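Local coordinates for peptidyl-prolyl cis-trans isomerase cyclophilin-type (Toxoplasma gondii, PDB 3BO7), which probably catalyses the cis-trans isomerization of proline peptide bonds, thereby accelerating protein folding, and binds the immunosuppressant cyclosporin A, at residues K5-L9 / I20-M26; C31-L35 / V171-F176; F89-F93 / H133-G137; F120-K124 / L146-E150. One frame throughout, in Å; residues are numbered along the deposited sequence. Where two conformers were deposited one is given.

Contact 1: residues K5-L9 / I20-M26; sequences KKGYL and IELHADM
Tyr8 (chi1 m) overlaps the side chain of Glu21 (chi1 and chi2 t), and its OH donates to Glu21 OE2 at 2.7 Å. The two residues form an antiparallel non-hydrogen-bonded pair of a beta hairpin, CA atoms 4.8 Å apart, between hydrogen-bonded pairs Gly7-Leu22 and Leu9-Ile20. Strands 7-9 and 20-22 run at 156°, with axes 4.6 Å apart. Gly7 N reaches Leu22 O at 3.1 Å and Leu22 N reaches Gly7 O at 2.8 Å; Leu9 N to Ile20 O is 3.0 Å and Ile20 N to Leu9 O 2.8 Å. On the other face from Tyr8, Leu9 (chi1 and chi2 p) packs CD2 on Leu22 CD1 at 3.8 Å and CD1 on Ile20 CB at 4.0 Å. Past the strand, His23 centres an inverse gamma turn. Lys6 (chi1 m) brings NZ to the edge of the His23 ring, donating to ND1 at 3.0 Å, and into a salt bridge with Asp25 OD1 at 3.1 Å. The hairpin, part of the cyclophilin barrel, turns Leu9 and Leu22 toward helix 28-39, while strand 135-141 flanks 20-22, its Arg138 salt-bridged to Glu21, and Phe172 and Lys173 pair with Tyr8.

Contact 2: residues C31-L35 / V171-F176; sequences CDSFL and VFKNPF
In this cyclophilin-type barrel, the C-terminal tail after strand 166-171 folds back across helix 28-39. The chain turns at Phe172, which with Lys173 faces Tyr8 in a classic beta bulge. An Asx turn follows: Asn174 OD1 (chi1 t) accepts from Phe176 N at 2.7 Å. Segment 31-35 is helical, with Leu35 N bonded to Cys31 O at 3.0 Å; the nearest CA pairs are Asp32-Phe176 at 6.8 Å and Leu35-Asn174 at 7.0 Å. Leu35 (chi1 m, chi2 t) reaches into the tail, placing CD2 3.8 Å from Val171 CG1 and CD1 4.1 Å from both Pro175 CD and Phe176 CD1. The Phe176 ring (chi1 m, chi2 101°) presents its edge to Leu35 CD1 and to Cys31 CB, the latter 3.9 Å from CE1. Asp32 (chi1 t) covers one face in a CH-pi contact, CB 4.1 Å from the centroid, while its OD2 pairs with Arg36. One water bridges the segments, donating to Asp32 OD1 at 2.8 Å and accepting from Asn174 ND2 at 3.1 Å.

Contact 3: residues F89-F93 / H133-G137; sequences FEDEF and HTIFG. With SO4 (sulfate ion), chain I.
Beside the cyclosporin-binding side of the cyclophilin fold, an extended loop, 89-93, is fastened to the lead-in of strand 135-141. His133, two residues before that strand, packs on a modified side chain of the bound peptide, its ND1 hydrogen-bonded to Met107 O. The closest CA pair is Glu92-Thr134 at 5.2 Å, and the joint is Thr134 (chi1 m), whose OG1 accepts from Glu92 N at 2.9 Å. Water extends this single direct bond. One molecule accepts from Thr134 OG1 and donates to Glu90 O and Glu92 OE1, all at 2.8 Å; another accepts from Thr134 N at 2.7 Å and donates to Asp91 OD1 at 2.8 Å. Glu92 (chi1 m, chi2 t) also accepts from Arg29 N on OE2 and from Ala30 N on OE1, at the start of helix 28-39, and Asp91 binds Asn115. Phe93 (chi1 m) sets CE1 3.6 Å from His133 N. A sulfate, probably from the crystallisation liquor, also binds Arg29 and takes a bond from Glu90 N to its O4 at 2.9 Å.

Contact 4: residues F120-K124 / L146-E150; sequences FITFK and LRQWE
Segment 120-124 is extended through Thr122, then kinks at Phe123 (phi/psi -92/-31), as the chain runs out of strand 119-122. Segment 146-150 lies on helix 143-149, with Glu150 N bonded to Leu146 O at 3.0 Å. The backbones stay well apart, the closest CA pair being Phe123-Glu150 at 7.0 Å, so side chains make the joint. Phe123 (chi1 m, chi2 -46°) inserts its ring against the helix: Glu150 CB sits 3.7 Å from the ring centroid, 4° off the normal, in a CH-pi contact. CE1 of Phe123 lies 3.2 Å from Leu146 O and 4.0 Å from Leu146 CG, and its CZ 4.2 Å from Trp149 CB. Leu146, with chi1 off-rotamer at -135°, brings CD2 to 3.6 Å from Ile121 CG2. Glu150 (chi1 and chi2 t) extends back along Phe123, its OE1 bonded to Asn54 N, while Trp149 NE1 binds Gln15 O. Ile121, Leu146 and Trp149 all meet Leu18 of strand 16-22, the arrangement of a helix closing one open end of the cyclophilin beta-barrel.

How the contacts relate
Along the chain contact 1 closes first, then helix 28-39 opens contact 2, which closes only at the tail after contacts 3 and 4, whose segments alternate. Contacts 1 and 2, centres 7 Å apart, touch where the chain end runs alongside strand 7-13 and Phe176 packs on Lys5 and Ala24. Contact 3, about 13 Å between centres from contact 1, joins it through adjacent strands 16-22 and 135-141, with His23 N 2.8 Å from Phe136 O; Phe136 also meets Phe34 of contact 2. Contact 4 lies across the chain's centre from contact 2, about 23 Å between centres. Helices 28-39 and 143-149 thus pack against one antiparallel sheet, and His133 and Phe120 meet beside the bound cyclosporin.

Contact 1: residues K5-L9 / I20-M26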
# COMPACT_ATOMS: atom_id res chain seq x y z
N LYS A 5 -5.60 17.20 -7.96
CA LYS A 5 -4.26 16.75 -8.42
C LYS A 5 -3.98 15.30 -8.00
O LYS A 5 -3.98 14.97 -6.82
CB LYS A 5 -3.16 17.69 -7.91
CG LYS A 5 -3.07 17.89 -6.40
CD LYS A 5 -1.74 18.55 -6.05
CE LYS A 5 -1.43 18.51 -4.57
NZ LYS A 5 -0.24 19.35 -4.26
N LYS A 6 -3.76 14.44 -8.98
CA LYS A 6 -3.57 13.03 -8.71
C LYS A 6 -2.18 12.59 -9.14
O LYS A 6 -1.55 13.24 -9.97
CB LYS A 6 -4.66 12.19 -9.39
CG LYS A 6 -6.02 12.87 -9.43
CD LYS A 6 -7.14 12.03 -8.81
CE LYS A 6 -7.18 12.15 -7.31
NZ LYS A 6 -8.56 11.95 -6.76
N GLY A 7 -1.70 11.51 -8.52
CA GLY A 7 -0.47 10.84 -8.92
C GLY A 7 -0.82 9.55 -9.61
O GLY A 7 -1.88 8.98 -9.36
N TYR A 8 0.05 9.08 -10.51
CA TYR A 8 -0.17 7.81 -11.22
C TYR A 8 1.10 6.97 -11.20
O TYR A 8 2.20 7.49 -11.40
CB TYR A 8 -0.69 8.04 -12.65
CG TYR A 8 -2.04 8.73 -12.64
CD1 TYR A 8 -3.20 8.01 -12.43
CD2 TYR A 8 -2.14 10.12 -12.78
CE1 TYR A 8 -4.43 8.63 -12.38
CE2 TYR A 8 -3.37 10.76 -12.73
CZ TYR A 8 -4.51 10.00 -12.53
OH TYR A 8 -5.75 10.60 -12.48
N LEU A 9 0.93 5.67 -10.93
CA LEU A 9 2.07 4.76 -10.80
C LEU A 9 1.69 3.32 -11.09
O LEU A 9 0.54 2.92 -10.92
CB LEU A 9 2.75 4.89 -9.42
CG LEU A 9 2.05 4.55 -8.10
CD1 LEU A 9 2.17 3.06 -7.75
CD2 LEU A 9 2.66 5.40 -7.01
N ILE A 20 -2.14 2.34 -10.45
CA ILE A 20 -2.64 3.01 -9.26
C ILE A 20 -2.78 4.52 -9.44
O ILE A 20 -1.89 5.18 -9.98
CB ILE A 20 -1.77 2.64 -8.01
CG1 ILE A 20 -2.11 1.22 -7.53
CG2 ILE A 20 -1.93 3.67 -6.88
CD1 ILE A 20 -1.08 0.61 -6.65
N GLU A 21 -3.92 5.04 -9.00
CA GLU A 21 -4.13 6.47 -8.86
C GLU A 21 -3.97 6.87 -7.40
O GLU A 21 -4.57 6.26 -6.51
CB GLU A 21 -5.53 6.82 -9.33
CG GLU A 21 -5.94 8.25 -9.10
CD GLU A 21 -7.29 8.55 -9.69
OE1 GLU A 21 -8.30 8.00 -9.20
OE2 GLU A 21 -7.34 9.34 -10.65
N LEU A 22 -3.17 7.91 -7.16
CA LEU A 22 -3.00 8.45 -5.82
C LEU A 22 -3.85 9.70 -5.61
O LEU A 22 -3.78 10.64 -6.40
CB LEU A 22 -1.53 8.75 -5.57
CG LEU A 22 -0.53 7.59 -5.52
CD1 LEU A 22 0.82 8.17 -5.16
CD2 LEU A 22 -0.91 6.53 -4.51
N HIS A 23 -4.62 9.73 -4.53
CA HIS A 23 -5.45 10.89 -4.19
C HIS A 23 -4.67 11.99 -3.45
O HIS A 23 -4.97 12.33 -2.31
CB HIS A 23 -6.66 10.47 -3.35
CG HIS A 23 -7.46 9.37 -3.97
ND1 HIS A 23 -8.03 9.48 -5.22
CD2 HIS A 23 -7.80 8.15 -3.50
CE1 HIS A 23 -8.68 8.36 -5.50
NE2 HIS A 23 -8.56 7.54 -4.47
N ALA A 24 -3.68 12.55 -4.14
CA ALA A 24 -2.86 13.66 -3.66
C ALA A 24 -3.68 14.90 -3.31
O ALA A 24 -3.20 15.79 -2.59
CB ALA A 24 -1.82 14.01 -4.69
N ASP A 25 -4.91 14.95 -3.82
CA ASP A 25 -5.83 16.04 -3.54
C ASP A 25 -6.49 15.94 -2.15
O ASP A 25 -6.82 16.97 -1.54
CB ASP A 25 -6.89 16.18 -4.65
CG ASP A 25 -7.66 14.88 -4.91
OD1 ASP A 25 -7.14 13.77 -4.66
OD2 ASP A 25 -8.80 14.97 -5.40
N MET A 26 -6.68 14.71 -1.67
CA MET A 26 -7.41 14.45 -0.42
C MET A 26 -6.51 13.85 0.66
O MET A 26 -6.82 13.94 1.85
CB MET A 26 -8.61 13.52 -0.68
CG MET A 26 -9.74 14.17 -1.45
SD MET A 26 -11.08 13.04 -1.88
CE MET A 26 -10.44 12.22 -3.34

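Contact 2: residues C31-L35 / V171-F176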
# COMPACT_ATOMS: atom_id res chain seq x y z
N CYS A 31 0.50 10.53 0.05
CA CYS A 31 0.90 10.39 -1.35
C CYS A 31 2.33 10.88 -1.54
O CYS A 31 3.15 10.20 -2.17
CB CYS A 31 -0.04 11.16 -2.26
SG CYS A 31 -1.68 10.46 -2.27
N ASP A 32 2.62 12.04 -0.96
CA ASP A 32 3.97 12.61 -0.99
C ASP A 32 5.01 11.66 -0.39
O ASP A 32 6.02 11.36 -1.03
CB ASP A 32 3.98 13.94 -0.25
CG ASP A 32 5.16 14.80 -0.64
OD1 ASP A 32 5.95 14.37 -1.51
OD2 ASP A 32 5.28 15.91 -0.07
N SER A 33 4.75 11.19 0.82
CA SER A 33 5.63 10.22 1.48
C SER A 33 5.91 9.03 0.57
O SER A 33 7.07 8.62 0.41
CB SER A 33 5.01 9.74 2.79
OG SER A 33 5.82 8.74 3.39
N PHE A 34 4.84 8.47 -0.00
CA PHE A 34 4.91 7.25 -0.80
C PHE A 34 5.79 7.47 -2.03
O PHE A 34 6.65 6.64 -2.34
CB PHE A 34 3.50 6.81 -1.20
CG PHE A 34 3.42 5.42 -1.78
CD1 PHE A 34 3.27 4.32 -0.95
CD2 PHE A 34 3.51 5.21 -3.16
CE1 PHE A 34 3.19 3.02 -1.48
CE2 PHE A 34 3.45 3.91 -3.69
CZ PHE A 34 3.29 2.82 -2.84
N LEU A 35 5.58 8.61 -2.69
CA LEU A 35 6.30 8.98 -3.91
C LEU A 35 7.75 9.32 -3.61
O LEU A 35 8.64 8.98 -4.39
CB LEU A 35 5.59 10.14 -4.65
CG LEU A 35 4.22 9.78 -5.27
CD1 LEU A 35 3.41 11.02 -5.64
CD2 LEU A 35 4.35 8.86 -6.48
N VAL A 171 6.67 5.44 -11.66
CA VAL A 171 5.86 6.62 -11.43
C VAL A 171 5.67 7.38 -12.74
O VAL A 171 6.64 7.78 -13.37
CB VAL A 171 6.45 7.53 -10.32
CG1 VAL A 171 5.57 8.75 -10.10
CG2 VAL A 171 6.61 6.75 -9.01
N PHE A 172 4.42 7.55 -13.15
CA PHE A 172 4.07 8.23 -14.39
C PHE A 172 3.71 9.68 -14.15
O PHE A 172 3.69 10.48 -15.09
CB PHE A 172 2.90 7.52 -15.09
CG PHE A 172 3.24 6.17 -15.61
CD1 PHE A 172 3.82 6.01 -16.86
CD2 PHE A 172 2.98 5.03 -14.85
CE1 PHE A 172 4.14 4.74 -17.35
CE2 PHE A 172 3.28 3.77 -15.33
CZ PHE A 172 3.87 3.62 -16.57
N LYS A 173 3.38 10.02 -12.91
CA LYS A 173 3.05 11.40 -12.54
C LYS A 173 3.11 11.62 -11.04
O LYS A 173 2.39 10.99 -10.26
CB LYS A 173 1.67 11.82 -13.07
CG LYS A 173 1.42 13.30 -12.93
CD LYS A 173 -0.03 13.63 -13.12
CE LYS A 173 -0.27 15.12 -13.00
NZ LYS A 173 -1.73 15.38 -12.94
N ASN A 174 3.99 12.53 -10.64
CA ASN A 174 4.08 12.94 -9.27
C ASN A 174 3.77 14.43 -9.22
O ASN A 174 4.56 15.22 -9.71
CB ASN A 174 5.47 12.64 -8.71
CG ASN A 174 5.75 13.37 -7.42
OD1 ASN A 174 4.86 13.97 -6.83
ND2 ASN A 174 6.99 13.33 -6.98
N PRO A 175 2.62 14.80 -8.64
CA PRO A 175 2.22 16.21 -8.62
C PRO A 175 2.94 17.10 -7.58
O PRO A 175 2.66 18.29 -7.50
CB PRO A 175 0.72 16.14 -8.33
CG PRO A 175 0.54 14.86 -7.55
CD PRO A 175 1.62 13.92 -7.99
N PHE A 176 3.87 16.53 -6.81
CA PHE A 176 4.63 17.32 -5.83
C PHE A 176 6.04 17.63 -6.31
O PHE A 176 6.24 18.08 -7.44
CB PHE A 176 4.70 16.58 -4.49
CG PHE A 176 3.37 16.14 -3.97
CD1 PHE A 176 2.97 14.82 -4.11
CD2 PHE A 176 2.52 17.05 -3.34
CE1 PHE A 176 1.73 14.40 -3.64
CE2 PHE A 176 1.28 16.64 -2.87
CZ PHE A 176 0.88 15.32 -3.01
O HOH W 1 7.16 13.62 -3.87

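Contact 3: residues F89-F93 / H133-G137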
# COMPACT_ATOMS: atom_id res chain seq x y z
N PHE A 89 3.81 10.11 10.09
CA PHE A 89 2.98 11.28 9.78
C PHE A 89 1.52 11.05 10.16
O PHE A 89 1.08 9.91 10.34
CB PHE A 89 3.14 11.73 8.31
CG PHE A 89 2.83 10.67 7.30
CD1 PHE A 89 1.53 10.52 6.80
CD2 PHE A 89 3.82 9.82 6.84
CE1 PHE A 89 1.23 9.54 5.87
CE2 PHE A 89 3.53 8.84 5.91
CZ PHE A 89 2.23 8.70 5.42
N GLU A 90 0.79 12.16 10.28
CA GLU A 90 -0.58 12.15 10.75
C GLU A 90 -1.55 11.54 9.75
O GLU A 90 -1.29 11.49 8.54
CB GLU A 90 -1.01 13.56 11.14
CG GLU A 90 -0.27 14.11 12.36
CD GLU A 90 -0.80 15.46 12.84
OE1 GLU A 90 -0.21 16.03 13.80
OE2 GLU A 90 -1.80 15.95 12.27
N ASP A 91 -2.68 11.07 10.27
CA ASP A 91 -3.72 10.49 9.45
C ASP A 91 -4.41 11.57 8.61
O ASP A 91 -4.42 12.75 8.98
CB ASP A 91 -4.74 9.77 10.34
CG ASP A 91 -4.16 8.56 11.05
OD1 ASP A 91 -3.42 7.77 10.40
OD2 ASP A 91 -4.46 8.38 12.25
N GLU A 92 -4.96 11.14 7.49
CA GLU A 92 -5.72 12.03 6.61
C GLU A 92 -6.97 11.30 6.16
O GLU A 92 -6.89 10.31 5.44
CB GLU A 92 -4.90 12.44 5.40
CG GLU A 92 -3.61 13.18 5.72
CD GLU A 92 -2.68 13.24 4.53
OE1 GLU A 92 -2.14 12.16 4.16
OE2 GLU A 92 -2.50 14.34 3.98
N PHE A 93 -8.11 11.81 6.61
CA PHE A 93 -9.39 11.21 6.33
C PHE A 93 -10.19 12.19 5.49
O PHE A 93 -9.90 13.39 5.49
CB PHE A 93 -10.12 10.86 7.63
CG PHE A 93 -9.30 10.03 8.59
CD1 PHE A 93 -8.64 8.87 8.15
CD2 PHE A 93 -9.19 10.40 9.93
CE1 PHE A 93 -7.88 8.11 9.04
CE2 PHE A 93 -8.43 9.63 10.83
CZ PHE A 93 -7.78 8.48 10.38
N HIS A 133 -7.71 4.52 9.04
CA HIS A 133 -6.64 4.33 8.07
C HIS A 133 -6.72 5.36 6.93
O HIS A 133 -7.79 5.57 6.34
CB HIS A 133 -6.68 2.89 7.54
CG HIS A 133 -6.46 1.86 8.61
ND1 HIS A 133 -5.21 1.39 8.95
CD2 HIS A 133 -7.34 1.25 9.44
CE1 HIS A 133 -5.33 0.52 9.94
NE2 HIS A 133 -6.60 0.42 10.26
N THR A 134 -5.60 6.01 6.64
CA THR A 134 -5.51 6.94 5.53
C THR A 134 -5.64 6.19 4.21
O THR A 134 -4.75 5.40 3.86
CB THR A 134 -4.16 7.70 5.51
OG1 THR A 134 -4.02 8.49 6.70
CG2 THR A 134 -4.08 8.63 4.29
N ILE A 135 -6.76 6.41 3.53
CA ILE A 135 -6.95 5.96 2.16
C ILE A 135 -6.25 6.99 1.31
O ILE A 135 -6.55 8.19 1.42
CB ILE A 135 -8.45 5.90 1.78
CG1 ILE A 135 -9.12 4.72 2.48
CG2 ILE A 135 -8.62 5.82 0.24
CD1 ILE A 135 -10.62 4.86 2.63
N PHE A 136 -5.32 6.55 0.47
CA PHE A 136 -4.57 7.50 -0.33
C PHE A 136 -4.52 7.14 -1.81
O PHE A 136 -3.88 7.82 -2.61
CB PHE A 136 -3.17 7.76 0.27
CG PHE A 136 -2.23 6.57 0.22
CD1 PHE A 136 -1.15 6.56 -0.67
CD2 PHE A 136 -2.39 5.49 1.08
CE1 PHE A 136 -0.28 5.48 -0.71
CE2 PHE A 136 -1.52 4.41 1.03
CZ PHE A 136 -0.46 4.41 0.14
N GLY A 137 -5.22 6.07 -2.18
CA GLY A 137 -5.32 5.72 -3.59
C GLY A 137 -6.32 4.63 -3.93
O GLY A 137 -7.08 4.16 -3.08
S SO4 I . 2.50 15.43 9.14
O1 SO4 I . 1.62 14.86 8.13
O2 SO4 I . 3.87 15.47 8.65
O3 SO4 I . 2.08 16.80 9.49
O4 SO4 I . 2.40 14.60 10.35
O HOH W 2 -1.92 10.21 6.12
O HOH W 3 -3.66 5.72 8.56
O HOH W 4 -8.22 8.97 3.46

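Contact 4: residues F120-K124 / L146-E150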
# COMPACT_ATOMS: atom_id res chain seq x y z
N PHE A 120 -2.13 -1.37 2.47
CA PHE A 120 -2.92 -2.51 2.02
C PHE A 120 -3.80 -2.16 0.84
O PHE A 120 -4.12 -0.99 0.59
CB PHE A 120 -3.75 -3.12 3.16
CG PHE A 120 -4.71 -2.17 3.82
CD1 PHE A 120 -6.08 -2.28 3.59
CD2 PHE A 120 -4.26 -1.20 4.71
CE1 PHE A 120 -6.99 -1.43 4.23
CE2 PHE A 120 -5.15 -0.35 5.34
CZ PHE A 120 -6.52 -0.47 5.11
N ILE A 121 -4.17 -3.19 0.09
CA ILE A 121 -5.15 -3.02 -0.97
C ILE A 121 -6.31 -3.96 -0.67
O ILE A 121 -6.11 -5.15 -0.41
CB ILE A 121 -4.55 -3.26 -2.37
CG1 ILE A 121 -3.27 -2.43 -2.54
CG2 ILE A 121 -5.56 -2.90 -3.45
CD1 ILE A 121 -2.47 -2.73 -3.78
N THR A 122 -7.52 -3.41 -0.68
CA THR A 122 -8.70 -4.19 -0.32
C THR A 122 -9.07 -5.20 -1.39
O THR A 122 -8.91 -4.94 -2.58
CB THR A 122 -9.93 -3.29 -0.03
OG1 THR A 122 -10.45 -2.76 -1.26
CG2 THR A 122 -9.56 -2.15 0.92
N PHE A 123 -9.56 -6.36 -0.95
CA PHE A 123 -10.24 -7.31 -1.83
C PHE A 123 -11.75 -7.04 -1.84
O PHE A 123 -12.43 -7.28 -2.84
CB PHE A 123 -9.95 -8.76 -1.41
CG PHE A 123 -8.50 -9.18 -1.56
CD1 PHE A 123 -7.78 -8.89 -2.73
CD2 PHE A 123 -7.86 -9.89 -0.56
CE1 PHE A 123 -6.45 -9.28 -2.87
CE2 PHE A 123 -6.54 -10.29 -0.70
CZ PHE A 123 -5.83 -9.98 -1.86
N LYS A 124 -12.26 -6.55 -0.70
CA LYS A 124 -13.66 -6.15 -0.59
C LYS A 124 -13.84 -5.10 0.50
O LYS A 124 -12.88 -4.73 1.18
CB LYS A 124 -14.58 -7.35 -0.33
CG LYS A 124 -16.08 -7.05 -0.52
CD LYS A 124 -16.38 -6.31 -1.85
CE LYS A 124 -17.71 -5.58 -1.79
NZ LYS A 124 -17.95 -4.78 -3.02
N LEU A 146 -5.17 -8.71 -8.63
CA LEU A 146 -5.61 -8.65 -7.24
C LEU A 146 -6.46 -9.86 -6.90
O LEU A 146 -6.26 -10.49 -5.86
CB LEU A 146 -6.40 -7.37 -7.01
CG LEU A 146 -6.15 -6.50 -5.78
CD1 LEU A 146 -4.66 -6.28 -5.51
CD2 LEU A 146 -6.88 -5.17 -5.96
N ARG A 147 -7.39 -10.20 -7.80
CA ARG A 147 -8.25 -11.37 -7.63
C ARG A 147 -7.49 -12.71 -7.58
O ARG A 147 -7.93 -13.65 -6.93
CB ARG A 147 -9.34 -11.40 -8.71
CG ARG A 147 -10.42 -10.36 -8.50
CD ARG A 147 -11.50 -10.43 -9.56
NE ARG A 147 -12.43 -9.31 -9.42
CZ ARG A 147 -12.41 -8.20 -10.16
NH1 ARG A 147 -11.51 -8.04 -11.13
NH2 ARG A 147 -13.29 -7.24 -9.93
N GLN A 148 -6.34 -12.77 -8.25
CA GLN A 148 -5.47 -13.94 -8.17
C GLN A 148 -4.68 -13.97 -6.86
O GLN A 148 -4.45 -15.04 -6.29
CB GLN A 148 -4.50 -14.01 -9.37
CG GLN A 148 -5.14 -14.46 -10.68
CD GLN A 148 -6.04 -15.70 -10.52
OE1 GLN A 148 -5.57 -16.77 -10.12
NE2 GLN A 148 -7.32 -15.54 -10.83
N TRP A 149 -4.27 -12.79 -6.39
CA TRP A 149 -3.61 -12.69 -5.10
C TRP A 149 -4.50 -13.15 -3.96
O TRP A 149 -4.02 -13.72 -2.99
CB TRP A 149 -3.15 -11.26 -4.82
CG TRP A 149 -2.03 -10.79 -5.69
CD1 TRP A 149 -1.36 -11.51 -6.65
CD2 TRP A 149 -1.42 -9.50 -5.65
NE1 TRP A 149 -0.38 -10.73 -7.22
CE2 TRP A 149 -0.39 -9.50 -6.62
CE3 TRP A 149 -1.64 -8.35 -4.89
CZ2 TRP A 149 0.41 -8.38 -6.85
CZ3 TRP A 149 -0.84 -7.24 -5.12
CH2 TRP A 149 0.17 -7.26 -6.09
N GLU A 150 -5.80 -12.88 -4.10
CA GLU A 150 -6.79 -13.24 -3.10
C GLU A 150 -6.87 -14.76 -2.89
O GLU A 150 -7.29 -15.22 -1.82
CB GLU A 150 -8.16 -12.67 -3.48
CG GLU A 150 -9.24 -12.85 -2.43
CD GLU A 150 -10.53 -12.11 -2.75
OE1 GLU A 150 -11.32 -11.87 -1.81
OE2 GLU A 150 -10.78 -11.77 -3.93